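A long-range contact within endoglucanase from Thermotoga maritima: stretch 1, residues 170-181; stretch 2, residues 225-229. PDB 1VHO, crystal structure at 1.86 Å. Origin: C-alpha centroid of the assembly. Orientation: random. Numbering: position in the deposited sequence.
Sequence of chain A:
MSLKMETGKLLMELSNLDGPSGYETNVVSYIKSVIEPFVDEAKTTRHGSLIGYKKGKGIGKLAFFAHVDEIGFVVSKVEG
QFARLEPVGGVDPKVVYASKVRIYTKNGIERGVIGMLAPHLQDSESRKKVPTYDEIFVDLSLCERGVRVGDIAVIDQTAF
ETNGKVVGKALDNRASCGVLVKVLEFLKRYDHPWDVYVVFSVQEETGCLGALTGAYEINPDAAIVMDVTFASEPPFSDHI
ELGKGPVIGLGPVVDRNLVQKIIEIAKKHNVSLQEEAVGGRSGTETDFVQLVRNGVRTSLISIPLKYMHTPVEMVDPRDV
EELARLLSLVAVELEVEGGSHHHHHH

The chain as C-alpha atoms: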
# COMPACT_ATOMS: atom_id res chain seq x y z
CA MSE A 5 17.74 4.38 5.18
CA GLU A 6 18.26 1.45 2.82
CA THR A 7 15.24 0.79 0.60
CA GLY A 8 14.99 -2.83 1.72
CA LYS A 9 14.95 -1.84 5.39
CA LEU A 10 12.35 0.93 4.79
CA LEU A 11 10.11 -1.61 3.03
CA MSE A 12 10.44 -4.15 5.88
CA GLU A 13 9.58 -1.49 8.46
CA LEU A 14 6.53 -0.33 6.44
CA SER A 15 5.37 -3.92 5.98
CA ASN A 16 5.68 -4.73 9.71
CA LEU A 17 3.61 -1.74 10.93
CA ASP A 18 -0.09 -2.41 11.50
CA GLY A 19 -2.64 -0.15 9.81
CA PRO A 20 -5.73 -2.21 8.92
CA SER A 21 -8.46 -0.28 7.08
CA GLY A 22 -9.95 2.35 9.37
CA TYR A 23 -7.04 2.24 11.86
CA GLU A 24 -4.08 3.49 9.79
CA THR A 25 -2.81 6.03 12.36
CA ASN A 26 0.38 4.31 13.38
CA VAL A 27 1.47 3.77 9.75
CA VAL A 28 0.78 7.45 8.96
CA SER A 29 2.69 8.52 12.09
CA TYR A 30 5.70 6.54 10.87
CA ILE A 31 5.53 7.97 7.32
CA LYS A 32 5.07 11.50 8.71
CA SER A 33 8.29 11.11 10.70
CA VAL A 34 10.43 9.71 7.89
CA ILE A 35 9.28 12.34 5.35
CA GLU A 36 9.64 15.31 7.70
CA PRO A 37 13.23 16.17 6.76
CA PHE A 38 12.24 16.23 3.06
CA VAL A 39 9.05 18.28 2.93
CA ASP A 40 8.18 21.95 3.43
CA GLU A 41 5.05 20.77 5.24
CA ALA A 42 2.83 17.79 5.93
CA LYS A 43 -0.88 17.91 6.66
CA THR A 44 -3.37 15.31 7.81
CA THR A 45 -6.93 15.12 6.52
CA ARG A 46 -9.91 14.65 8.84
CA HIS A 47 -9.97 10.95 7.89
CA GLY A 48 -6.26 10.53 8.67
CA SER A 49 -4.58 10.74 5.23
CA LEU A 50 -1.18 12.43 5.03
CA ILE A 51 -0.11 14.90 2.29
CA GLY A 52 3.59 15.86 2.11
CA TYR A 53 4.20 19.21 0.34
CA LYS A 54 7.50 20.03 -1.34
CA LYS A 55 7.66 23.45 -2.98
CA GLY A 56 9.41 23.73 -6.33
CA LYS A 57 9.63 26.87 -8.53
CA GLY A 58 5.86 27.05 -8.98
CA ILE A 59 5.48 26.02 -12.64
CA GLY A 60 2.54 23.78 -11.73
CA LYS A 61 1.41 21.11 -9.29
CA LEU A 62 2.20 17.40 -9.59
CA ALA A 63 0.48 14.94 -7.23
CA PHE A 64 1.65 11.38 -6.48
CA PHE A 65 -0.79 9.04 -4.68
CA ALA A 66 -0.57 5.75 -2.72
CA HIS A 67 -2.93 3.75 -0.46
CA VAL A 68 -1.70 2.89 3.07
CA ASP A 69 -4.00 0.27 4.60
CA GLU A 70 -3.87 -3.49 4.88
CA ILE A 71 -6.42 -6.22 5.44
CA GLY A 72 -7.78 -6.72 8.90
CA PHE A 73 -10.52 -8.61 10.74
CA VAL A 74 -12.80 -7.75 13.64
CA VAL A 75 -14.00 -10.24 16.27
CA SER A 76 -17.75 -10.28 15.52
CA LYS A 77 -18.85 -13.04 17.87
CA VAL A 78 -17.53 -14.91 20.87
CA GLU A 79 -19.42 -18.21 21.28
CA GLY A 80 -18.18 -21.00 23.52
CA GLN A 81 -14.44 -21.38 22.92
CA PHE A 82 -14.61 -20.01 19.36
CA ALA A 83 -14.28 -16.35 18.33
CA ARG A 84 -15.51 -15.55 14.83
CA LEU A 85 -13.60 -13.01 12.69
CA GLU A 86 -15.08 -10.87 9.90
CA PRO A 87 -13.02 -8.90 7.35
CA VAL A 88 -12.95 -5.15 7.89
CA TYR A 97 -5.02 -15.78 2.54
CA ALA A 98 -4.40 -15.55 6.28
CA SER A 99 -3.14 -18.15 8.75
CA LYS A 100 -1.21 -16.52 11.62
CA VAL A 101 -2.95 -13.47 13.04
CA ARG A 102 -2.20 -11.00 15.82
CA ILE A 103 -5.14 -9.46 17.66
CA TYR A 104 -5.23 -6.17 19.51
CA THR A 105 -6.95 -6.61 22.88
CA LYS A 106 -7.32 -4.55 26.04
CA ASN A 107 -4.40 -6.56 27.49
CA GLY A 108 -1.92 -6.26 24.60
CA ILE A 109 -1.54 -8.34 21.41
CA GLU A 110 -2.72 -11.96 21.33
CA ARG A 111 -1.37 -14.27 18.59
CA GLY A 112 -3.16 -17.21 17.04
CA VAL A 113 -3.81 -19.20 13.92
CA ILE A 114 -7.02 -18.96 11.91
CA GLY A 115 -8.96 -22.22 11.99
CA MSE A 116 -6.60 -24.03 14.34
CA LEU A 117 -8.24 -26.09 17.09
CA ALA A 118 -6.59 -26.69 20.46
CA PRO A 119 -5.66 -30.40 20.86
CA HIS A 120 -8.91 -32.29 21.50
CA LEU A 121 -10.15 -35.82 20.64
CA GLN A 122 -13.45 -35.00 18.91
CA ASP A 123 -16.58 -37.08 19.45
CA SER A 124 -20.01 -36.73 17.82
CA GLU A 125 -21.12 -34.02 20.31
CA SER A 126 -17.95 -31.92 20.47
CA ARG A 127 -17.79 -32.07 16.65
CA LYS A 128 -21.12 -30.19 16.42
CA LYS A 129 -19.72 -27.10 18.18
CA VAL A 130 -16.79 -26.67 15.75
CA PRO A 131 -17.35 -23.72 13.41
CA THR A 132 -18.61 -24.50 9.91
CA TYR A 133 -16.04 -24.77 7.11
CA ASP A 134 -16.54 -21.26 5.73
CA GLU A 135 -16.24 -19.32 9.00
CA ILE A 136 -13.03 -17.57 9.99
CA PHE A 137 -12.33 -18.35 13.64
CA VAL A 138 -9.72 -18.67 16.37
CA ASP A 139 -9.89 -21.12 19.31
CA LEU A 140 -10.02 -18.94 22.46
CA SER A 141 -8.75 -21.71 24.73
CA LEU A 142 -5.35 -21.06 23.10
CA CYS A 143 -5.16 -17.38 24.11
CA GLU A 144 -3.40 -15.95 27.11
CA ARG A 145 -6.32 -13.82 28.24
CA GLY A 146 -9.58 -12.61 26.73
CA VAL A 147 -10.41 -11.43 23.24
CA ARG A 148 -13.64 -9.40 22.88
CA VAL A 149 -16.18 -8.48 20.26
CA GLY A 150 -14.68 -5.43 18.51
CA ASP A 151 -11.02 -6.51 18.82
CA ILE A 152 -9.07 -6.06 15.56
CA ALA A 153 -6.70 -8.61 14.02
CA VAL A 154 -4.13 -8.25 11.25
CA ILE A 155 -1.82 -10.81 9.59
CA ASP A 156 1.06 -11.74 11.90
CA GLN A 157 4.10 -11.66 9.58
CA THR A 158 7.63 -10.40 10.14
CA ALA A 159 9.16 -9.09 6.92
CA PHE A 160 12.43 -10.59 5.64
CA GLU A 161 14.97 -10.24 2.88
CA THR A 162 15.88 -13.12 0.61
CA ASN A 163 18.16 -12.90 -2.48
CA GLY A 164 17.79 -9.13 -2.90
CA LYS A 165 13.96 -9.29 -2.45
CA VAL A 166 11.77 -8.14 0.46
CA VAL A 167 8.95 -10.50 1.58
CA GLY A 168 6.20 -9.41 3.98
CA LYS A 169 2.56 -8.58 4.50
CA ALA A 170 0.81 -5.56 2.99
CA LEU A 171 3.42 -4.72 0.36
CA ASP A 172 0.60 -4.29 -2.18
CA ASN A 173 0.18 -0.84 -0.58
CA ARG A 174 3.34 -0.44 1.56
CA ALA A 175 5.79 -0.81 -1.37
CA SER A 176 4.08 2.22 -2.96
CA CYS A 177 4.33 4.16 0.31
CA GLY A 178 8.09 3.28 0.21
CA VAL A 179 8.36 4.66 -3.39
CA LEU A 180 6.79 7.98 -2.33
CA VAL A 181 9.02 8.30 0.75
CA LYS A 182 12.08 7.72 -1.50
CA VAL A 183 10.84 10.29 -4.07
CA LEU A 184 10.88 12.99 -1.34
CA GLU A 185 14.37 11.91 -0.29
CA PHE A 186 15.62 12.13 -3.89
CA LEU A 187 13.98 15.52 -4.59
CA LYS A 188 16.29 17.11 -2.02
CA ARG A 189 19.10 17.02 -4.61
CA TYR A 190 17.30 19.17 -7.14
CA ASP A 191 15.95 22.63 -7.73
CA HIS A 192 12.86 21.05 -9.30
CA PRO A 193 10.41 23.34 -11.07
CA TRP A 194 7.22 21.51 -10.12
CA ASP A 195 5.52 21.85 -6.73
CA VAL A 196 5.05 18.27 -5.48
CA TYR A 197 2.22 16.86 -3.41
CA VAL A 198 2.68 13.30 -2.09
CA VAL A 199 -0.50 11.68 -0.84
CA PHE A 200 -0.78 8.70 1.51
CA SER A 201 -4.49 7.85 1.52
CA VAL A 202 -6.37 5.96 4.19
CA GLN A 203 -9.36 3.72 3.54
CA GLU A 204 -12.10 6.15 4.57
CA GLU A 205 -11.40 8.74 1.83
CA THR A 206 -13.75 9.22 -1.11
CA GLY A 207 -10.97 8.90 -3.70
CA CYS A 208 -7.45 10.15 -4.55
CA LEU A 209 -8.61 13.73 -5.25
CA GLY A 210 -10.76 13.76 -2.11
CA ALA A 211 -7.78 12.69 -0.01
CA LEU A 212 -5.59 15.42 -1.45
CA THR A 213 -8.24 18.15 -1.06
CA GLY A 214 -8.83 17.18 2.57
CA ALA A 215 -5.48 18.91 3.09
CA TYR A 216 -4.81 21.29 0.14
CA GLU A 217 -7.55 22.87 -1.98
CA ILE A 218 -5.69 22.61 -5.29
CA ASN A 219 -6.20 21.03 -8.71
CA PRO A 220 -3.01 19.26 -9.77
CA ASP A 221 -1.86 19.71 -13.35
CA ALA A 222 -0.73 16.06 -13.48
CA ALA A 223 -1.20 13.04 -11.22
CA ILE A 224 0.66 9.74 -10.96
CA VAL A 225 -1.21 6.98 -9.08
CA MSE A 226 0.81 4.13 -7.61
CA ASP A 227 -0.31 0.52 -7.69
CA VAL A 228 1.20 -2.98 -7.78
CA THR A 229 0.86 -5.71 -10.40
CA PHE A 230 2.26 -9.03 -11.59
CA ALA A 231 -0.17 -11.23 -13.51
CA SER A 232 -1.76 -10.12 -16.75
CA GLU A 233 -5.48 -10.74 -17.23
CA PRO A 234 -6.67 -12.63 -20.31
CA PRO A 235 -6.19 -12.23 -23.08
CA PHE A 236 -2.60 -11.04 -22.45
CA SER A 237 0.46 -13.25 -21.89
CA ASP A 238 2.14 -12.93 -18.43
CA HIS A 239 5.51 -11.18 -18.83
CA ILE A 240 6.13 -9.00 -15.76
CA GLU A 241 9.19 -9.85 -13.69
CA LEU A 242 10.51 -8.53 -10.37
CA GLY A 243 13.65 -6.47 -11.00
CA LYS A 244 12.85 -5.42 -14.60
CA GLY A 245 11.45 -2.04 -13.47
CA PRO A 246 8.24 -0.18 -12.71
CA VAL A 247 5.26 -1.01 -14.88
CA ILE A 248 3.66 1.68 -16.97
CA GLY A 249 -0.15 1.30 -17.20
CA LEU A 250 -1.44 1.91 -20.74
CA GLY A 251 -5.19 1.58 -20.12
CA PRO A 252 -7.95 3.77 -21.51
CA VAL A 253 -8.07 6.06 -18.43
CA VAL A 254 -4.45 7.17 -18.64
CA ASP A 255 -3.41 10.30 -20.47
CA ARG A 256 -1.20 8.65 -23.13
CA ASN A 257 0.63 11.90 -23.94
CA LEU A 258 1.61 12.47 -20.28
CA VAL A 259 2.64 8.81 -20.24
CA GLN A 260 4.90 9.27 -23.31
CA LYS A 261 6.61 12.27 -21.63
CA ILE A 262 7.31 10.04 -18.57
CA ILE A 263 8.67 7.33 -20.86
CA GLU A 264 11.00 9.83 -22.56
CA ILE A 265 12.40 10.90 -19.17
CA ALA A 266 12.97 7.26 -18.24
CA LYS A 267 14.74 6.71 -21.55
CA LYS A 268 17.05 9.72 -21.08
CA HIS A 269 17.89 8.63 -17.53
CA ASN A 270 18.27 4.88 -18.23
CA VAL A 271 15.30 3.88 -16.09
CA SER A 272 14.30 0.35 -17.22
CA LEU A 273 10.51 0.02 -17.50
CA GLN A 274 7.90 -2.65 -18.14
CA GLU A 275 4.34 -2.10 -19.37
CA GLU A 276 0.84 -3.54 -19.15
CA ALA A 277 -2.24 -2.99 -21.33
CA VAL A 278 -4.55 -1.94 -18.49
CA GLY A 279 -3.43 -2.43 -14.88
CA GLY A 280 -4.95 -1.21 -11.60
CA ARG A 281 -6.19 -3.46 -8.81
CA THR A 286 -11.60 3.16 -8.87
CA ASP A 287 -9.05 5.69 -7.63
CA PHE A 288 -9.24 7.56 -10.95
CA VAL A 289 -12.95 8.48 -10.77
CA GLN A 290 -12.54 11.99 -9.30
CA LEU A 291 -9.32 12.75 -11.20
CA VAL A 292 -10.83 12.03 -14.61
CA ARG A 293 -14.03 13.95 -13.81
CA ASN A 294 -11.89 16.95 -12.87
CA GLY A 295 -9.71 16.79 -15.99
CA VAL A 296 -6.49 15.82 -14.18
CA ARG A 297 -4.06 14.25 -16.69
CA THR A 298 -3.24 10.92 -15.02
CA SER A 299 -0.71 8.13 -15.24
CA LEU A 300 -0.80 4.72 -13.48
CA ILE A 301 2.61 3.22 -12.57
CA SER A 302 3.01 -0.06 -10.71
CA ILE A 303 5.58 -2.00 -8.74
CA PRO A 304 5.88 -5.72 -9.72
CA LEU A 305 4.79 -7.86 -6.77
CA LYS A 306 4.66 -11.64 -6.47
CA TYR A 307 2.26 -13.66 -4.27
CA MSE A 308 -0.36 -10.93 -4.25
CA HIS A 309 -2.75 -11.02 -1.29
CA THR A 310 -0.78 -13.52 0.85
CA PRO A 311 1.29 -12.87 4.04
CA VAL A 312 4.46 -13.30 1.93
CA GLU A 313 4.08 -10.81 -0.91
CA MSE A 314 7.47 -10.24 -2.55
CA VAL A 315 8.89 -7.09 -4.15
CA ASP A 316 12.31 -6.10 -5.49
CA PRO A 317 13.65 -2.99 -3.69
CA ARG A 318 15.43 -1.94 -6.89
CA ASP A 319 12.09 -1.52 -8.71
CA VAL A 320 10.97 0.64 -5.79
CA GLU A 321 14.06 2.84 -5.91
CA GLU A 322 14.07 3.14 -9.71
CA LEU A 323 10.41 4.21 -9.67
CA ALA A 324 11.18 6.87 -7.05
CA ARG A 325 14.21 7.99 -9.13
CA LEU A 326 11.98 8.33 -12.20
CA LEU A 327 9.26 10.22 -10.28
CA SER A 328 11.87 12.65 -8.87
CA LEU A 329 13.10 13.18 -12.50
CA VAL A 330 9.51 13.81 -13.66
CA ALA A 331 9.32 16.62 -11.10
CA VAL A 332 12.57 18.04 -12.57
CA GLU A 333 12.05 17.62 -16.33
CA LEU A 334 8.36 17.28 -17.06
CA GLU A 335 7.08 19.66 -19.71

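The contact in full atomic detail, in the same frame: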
# COMPACT_ATOMS: atom_id res chain seq x y z
N ALA A 170 1.20 -6.92 3.41
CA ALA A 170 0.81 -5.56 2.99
C ALA A 170 1.72 -4.80 2.07
O ALA A 170 1.47 -3.58 1.86
CB ALA A 170 0.60 -4.68 4.26
N LEU A 171 2.60 -5.47 1.33
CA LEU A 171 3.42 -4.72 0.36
C LEU A 171 2.61 -4.21 -0.80
O LEU A 171 3.00 -3.25 -1.48
CB LEU A 171 4.64 -5.58 -0.05
CG LEU A 171 5.65 -5.81 1.05
CD1 LEU A 171 6.59 -6.97 0.72
CD2 LEU A 171 6.50 -4.57 1.35
N ASP A 172 1.41 -4.78 -1.10
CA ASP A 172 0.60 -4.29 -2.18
C ASP A 172 0.28 -2.80 -2.00
O ASP A 172 -0.10 -2.16 -2.98
CB ASP A 172 -0.65 -5.15 -2.43
CG ASP A 172 -1.44 -5.36 -1.14
OD1 ASP A 172 -1.90 -4.37 -0.56
OD2 ASP A 172 -1.53 -6.50 -0.67
N ASN A 173 0.32 -2.27 -0.76
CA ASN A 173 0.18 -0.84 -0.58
C ASN A 173 1.48 -0.24 -0.02
O ASN A 173 1.92 0.86 -0.38
CB ASN A 173 -0.95 -0.49 0.42
CG ASN A 173 -2.32 -0.67 -0.22
OD1 ASN A 173 -2.42 -0.56 -1.46
ND2 ASN A 173 -3.38 -0.79 0.58
N ARG A 174 2.14 -0.98 0.89
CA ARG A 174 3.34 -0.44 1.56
C ARG A 174 4.54 -0.25 0.62
O ARG A 174 5.33 0.69 0.84
CB ARG A 174 3.70 -1.23 2.79
CG ARG A 174 2.61 -1.32 3.89
CD ARG A 174 2.41 0.00 4.65
NE ARG A 174 1.09 -0.07 5.28
CZ ARG A 174 0.72 -0.88 6.26
NH1 ARG A 174 1.56 -1.73 6.85
NH2 ARG A 174 -0.60 -0.87 6.59
N ALA A 175 4.65 -1.05 -0.44
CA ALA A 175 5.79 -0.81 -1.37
C ALA A 175 5.60 0.54 -2.03
O ALA A 175 6.58 1.27 -2.18
CB ALA A 175 5.84 -1.91 -2.44
N SER A 176 4.36 0.92 -2.36
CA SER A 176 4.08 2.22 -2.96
C SER A 176 4.34 3.38 -2.00
O SER A 176 4.82 4.45 -2.40
CB SER A 176 2.62 2.27 -3.44
OG SER A 176 2.41 1.30 -4.50
N CYS A 177 4.02 3.18 -0.72
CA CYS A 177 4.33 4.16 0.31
C CYS A 177 5.87 4.33 0.30
O CYS A 177 6.30 5.48 0.34
CB CYS A 177 3.92 3.65 1.74
SG CYS A 177 2.08 3.67 1.87
N GLY A 178 6.62 3.27 0.23
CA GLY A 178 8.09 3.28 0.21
C GLY A 178 8.57 4.11 -1.03
O GLY A 178 9.48 4.92 -0.92
N VAL A 179 7.96 3.89 -2.19
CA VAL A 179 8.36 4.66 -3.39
C VAL A 179 8.19 6.16 -3.12
O VAL A 179 9.09 6.98 -3.35
CB VAL A 179 7.42 4.34 -4.59
CG1 VAL A 179 7.72 5.36 -5.75
CG2 VAL A 179 7.56 2.93 -5.09
N LEU A 180 7.03 6.54 -2.54
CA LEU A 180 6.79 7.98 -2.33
C LEU A 180 7.71 8.57 -1.28
O LEU A 180 8.10 9.76 -1.41
CB LEU A 180 5.30 8.22 -2.08
CG LEU A 180 4.39 7.76 -3.25
CD1 LEU A 180 2.98 8.30 -3.01
CD2 LEU A 180 4.93 8.33 -4.58
N VAL A 181 8.06 7.77 -0.27
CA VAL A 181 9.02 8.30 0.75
C VAL A 181 10.37 8.54 0.05
O VAL A 181 10.99 9.62 0.25
CB VAL A 181 9.19 7.28 1.89
CG1 VAL A 181 10.41 7.65 2.77
CG2 VAL A 181 7.92 7.28 2.76
N VAL A 225 -0.63 7.86 -10.10
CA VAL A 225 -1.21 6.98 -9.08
C VAL A 225 -0.35 5.73 -9.00
O VAL A 225 -0.05 5.14 -10.02
CB VAL A 225 -2.66 6.58 -9.42
CG1 VAL A 225 -3.20 5.49 -8.52
CG2 VAL A 225 -3.56 7.81 -9.37
N MSE A 226 -0.03 5.31 -7.78
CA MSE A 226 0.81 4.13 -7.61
C MSE A 226 -0.08 2.89 -7.44
O MSE A 226 -1.07 2.96 -6.71
CB MSE A 226 1.59 4.26 -6.29
CG MSE A 226 2.53 5.42 -6.15
SE MSE A 226 4.05 5.16 -7.29
CE MSE A 226 3.44 6.07 -8.86
N ASP A 227 0.43 1.76 -7.90
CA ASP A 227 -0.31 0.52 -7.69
C ASP A 227 0.74 -0.60 -7.74
O ASP A 227 1.95 -0.31 -7.76
CB ASP A 227 -1.37 0.31 -8.76
CG ASP A 227 -2.55 -0.52 -8.29
OD1 ASP A 227 -2.47 -1.27 -7.29
OD2 ASP A 227 -3.62 -0.43 -8.93
N VAL A 228 0.29 -1.84 -7.66
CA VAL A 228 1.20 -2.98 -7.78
C VAL A 228 0.58 -3.92 -8.82
O VAL A 228 -0.64 -3.83 -9.05
CB VAL A 228 1.42 -3.77 -6.48
CG1 VAL A 228 2.26 -2.91 -5.48
CG2 VAL A 228 0.07 -4.10 -5.86
N THR A 229 1.42 -4.76 -9.41
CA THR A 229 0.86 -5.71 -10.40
C THR A 229 1.77 -6.91 -10.53
O THR A 229 2.91 -6.94 -10.11
CB THR A 229 0.83 -4.99 -11.79
OG1 THR A 229 0.04 -5.73 -12.72
CG2 THR A 229 2.25 -4.89 -12.37
O HOH W 1 3.76 1.73 -6.87

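The packing of helix 171-181 against strand 225-229 illustrates a helix-on-strand contact built from apolar packing and one bridging water, with no direct hydrogen bond between the two segments. Their axes approach to 7.5 Å and run at 135°, so the two segments run nearer antiparallel than parallel, and in CA register, Asp172 pairs with Val228 (CA to CA 5.8 Å) and Ser176 with Met226 (CA to CA 6.0 Å). Strand alternation sets which side chains face the helix: Met226 and Val228 point their CA-to-CB bonds toward the helix, whereas that of Asp227, between them, points away. Met226, present as selenomethionine, contributes the largest covered area. Its SE lies 4.0 Å from CG1 of Val179, and its CG 4.1 Å from CD2 of Leu180, so successive helix residues both pack on one long side chain. Near the start of the helix, Val228 CG2 packs 3.7 Å from Asp172 CB and 3.5 Å from Asp172 O. Between these two contacts along the helix sits Ser176, its OG 3.6 Å from Met226 CB. The polar link here is indirect: a water lies 2.8 Å from Ser176 OG and donates a hydrogen bond to Asp227 O at 2.9 Å. A buried hydroxyl is thereby joined to the strand backbone although its own residue packs among hydrophobic neighbors.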